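Local coordinates for conserved protein (Methanosarcina mazei, PDB 2NR4) that is of unknown function but binds flavin mononucleotide (FMN) in a barrel of the FMN-binding split-barrel type, at residues K74-V80 / A116-F122. Sequence-based numbering, arbitrary orientation.
Sequences KCLASNV and AIAWVVF
Two antiparallel neighbours in the closed six-strand β-barrel of the FMN-binding domain form this buried contact. Strand 75-79 pairs on one edge with the start of strand 118-130 and on the other with strand 29-37, closing the barrel. The axes run 4.5 Å apart at 165°. K74, with positive phi (51/43), leaves the preceding helix; C75 to N79 are extended. L76/F122 and S78/V120 are hydrogen-bonded pairs; A77/V121 and N79/W119 are non-hydrogen-bonded pairs (CA-CA 4.1 and 4.6 Å). Hydrogen bonds run from L76 N to F122 O (3.0 Å), F122 N to L76 O (2.8 Å), S78 N to V120 O (2.9 Å) and V120 N to S78 O (3.1 Å). I117 has helical angles (-70/-49); V80 N donates to A118 O (2.9 Å), and I117 N to V80 O (2.7 Å). L76, S78, V120 and F122 share one face, where L76 CD2 packs on F122 CD2 (4.4 Å); L76 lies near the FMN-binding T66. A77, N79, W119 and V121 occupy the other. N79 ND2 hydrogen-bonds to I34 O and S36 OG, OD1 to L113 N. S78 OG (chi1 p) donates to a water (2.7 Å), which donates to A118 O (3.0 Å).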
loop_
_atom_site.group_PDB
_atom_site.type_symbol
_atom_site.label_atom_id
_atom_site.label_comp_id
_atom_site.label_asym_id
_atom_site.label_seq_id
_atom_site.Cartn_x
_atom_site.Cartn_y
_atom_site.Cartn_z
ATOM N N LYS A 74 15.909 -15.335 19.805
ATOM C CA LYS A 74 14.934 -16.136 18.997
ATOM C C LYS A 74 13.476 -15.686 19.121
ATOM O O LYS A 74 12.515 -16.502 19.208
ATOM C CB LYS A 74 15.091 -17.642 19.229
ATOM C CG LYS A 74 16.477 -18.179 18.830
ATOM C CD LYS A 74 17.375 -18.122 20.065
ATOM C CE LYS A 74 18.580 -19.032 19.947
ATOM N NZ LYS A 74 19.499 -18.756 21.103
ATOM N N CYS A 75 13.309 -14.376 19.097
ATOM C CA CYS A 75 11.988 -13.761 19.180
ATOM C C CYS A 75 12.008 -12.456 18.403
ATOM O O CYS A 75 13.025 -11.722 18.388
ATOM C CB CYS A 75 11.597 -13.481 20.637
ATOM S SG CYS A 75 9.914 -12.891 20.974
ATOM N N LEU A 76 10.882 -12.183 17.745
ATOM C CA LEU A 76 10.736 -10.974 16.890
ATOM C C LEU A 76 9.258 -10.694 16.763
ATOM O O LEU A 76 8.459 -11.640 16.701
ATOM C CB LEU A 76 11.408 -11.241 15.539
ATOM C CG LEU A 76 11.175 -10.420 14.267
ATOM C CD1 LEU A 76 12.283 -10.782 13.287
ATOM C CD2 LEU A 76 9.770 -10.645 13.628
ATOM N N ALA A 77 8.861 -9.422 16.722
ATOM C CA ALA A 77 7.448 -9.093 16.550
ATOM C C ALA A 77 7.258 -8.312 15.238
ATOM O O ALA A 77 8.062 -7.447 14.916
ATOM C CB ALA A 77 6.965 -8.244 17.702
ATOM N N SER A 78 6.230 -8.663 14.471
ATOM C CA SER A 78 5.809 -7.801 13.390
ATOM C C SER A 78 5.043 -6.602 13.933
ATOM O O SER A 78 4.264 -6.718 14.895
ATOM C CB SER A 78 4.882 -8.602 12.444
ATOM O OG SER A 78 3.753 -9.125 13.139
ATOM N N ASN A 79 5.203 -5.458 13.289
ATOM C CA ASN A 79 4.404 -4.250 13.530
ATOM C C ASN A 79 3.930 -3.663 12.198
ATOM O O ASN A 79 4.761 -3.211 11.385
ATOM C CB ASN A 79 5.229 -3.168 14.224
ATOM C CG ASN A 79 5.747 -3.643 15.589
ATOM O OD1 ASN A 79 5.070 -3.469 16.605
ATOM N ND2 ASN A 79 6.900 -4.312 15.597
ATOM N N VAL A 80 2.621 -3.637 12.016
ATOM C CA VAL A 80 2.037 -3.033 10.794
ATOM C C VAL A 80 2.005 -1.531 10.965
ATOM O O VAL A 80 1.442 -1.020 11.947
ATOM C CB VAL A 80 0.609 -3.579 10.455
ATOM C CG1 VAL A 80 0.017 -2.776 9.272
ATOM C CG2 VAL A 80 0.668 -5.093 10.157
ATOM N N ALA A 116 2.139 0.897 16.296
ATOM C CA ALA A 116 1.700 -0.220 15.448
ATOM C C ALA A 116 0.178 -0.280 15.278
ATOM O O ALA A 116 -0.594 -0.087 16.227
ATOM C CB ALA A 116 2.204 -1.541 15.991
ATOM N N ILE A 117 -0.259 -0.553 14.055
ATOM C CA ILE A 117 -1.666 -0.822 13.814
ATOM C C ILE A 117 -2.052 -2.172 14.423
ATOM O O ILE A 117 -3.061 -2.295 15.111
ATOM C CB ILE A 117 -1.953 -0.818 12.281
ATOM C CG1 ILE A 117 -1.479 0.509 11.616
ATOM C CG2 ILE A 117 -3.407 -1.136 12.017
ATOM C CD1 ILE A 117 -2.221 1.713 12.045
ATOM N N ALA A 118 -1.251 -3.189 14.124
ATOM C CA ALA A 118 -1.404 -4.534 14.635
ATOM C C ALA A 118 -0.012 -5.143 14.840
ATOM O O ALA A 118 0.928 -4.890 14.032
ATOM C CB ALA A 118 -2.219 -5.381 13.631
ATOM N N TRP A 119 0.138 -5.961 15.889
ATOM C CA TRP A 119 1.444 -6.606 16.180
ATOM C C TRP A 119 1.268 -8.094 16.410
ATOM O O TRP A 119 0.176 -8.544 16.848
ATOM C CB TRP A 119 2.177 -5.904 17.364
ATOM C CG TRP A 119 1.347 -5.817 18.608
ATOM C CD1 TRP A 119 0.592 -4.744 19.019
ATOM C CD2 TRP A 119 1.139 -6.859 19.581
ATOM N NE1 TRP A 119 -0.066 -5.062 20.217
ATOM C CE2 TRP A 119 0.258 -6.345 20.573
ATOM C CE3 TRP A 119 1.634 -8.165 19.728
ATOM C CZ2 TRP A 119 -0.150 -7.106 21.685
ATOM C CZ3 TRP A 119 1.225 -8.918 20.824
ATOM C CH2 TRP A 119 0.322 -8.386 21.777
ATOM N N VAL A 120 2.298 -8.865 16.086
ATOM C CA VAL A 120 2.333 -10.295 16.412
ATOM C C VAL A 120 3.710 -10.571 16.980
ATOM O O VAL A 120 4.724 -10.253 16.340
ATOM C CB VAL A 120 2.104 -11.212 15.173
ATOM C CG1 VAL A 120 2.078 -12.709 15.596
ATOM C CG2 VAL A 120 0.792 -10.823 14.429
ATOM N N VAL A 121 3.765 -11.152 18.174
ATOM C CA VAL A 121 5.034 -11.626 18.703
ATOM C C VAL A 121 5.276 -13.067 18.225
ATOM O O VAL A 121 4.446 -13.964 18.447
ATOM C CB VAL A 121 5.086 -11.539 20.282
ATOM C CG1 VAL A 121 6.463 -11.998 20.752
ATOM C CG2 VAL A 121 4.795 -10.128 20.732
ATOM N N PHE A 122 6.428 -13.301 17.612
ATOM C CA PHE A 122 6.775 -14.651 17.124
ATOM C C PHE A 122 8.012 -15.214 17.814
ATOM O O PHE A 122 8.993 -14.487 18.002
ATOM C CB PHE A 122 7.144 -14.613 15.648
ATOM C CG PHE A 122 6.030 -14.175 14.719
ATOM C CD1 PHE A 122 5.088 -15.105 14.244
ATOM C CD2 PHE A 122 6.005 -12.867 14.229
ATOM C CE1 PHE A 122 4.105 -14.708 13.302
ATOM C CE2 PHE A 122 5.022 -12.461 13.336
ATOM C CZ PHE A 122 4.071 -13.404 12.866
HETATM O O HOH W 1 1.639 -7.479 12.676
#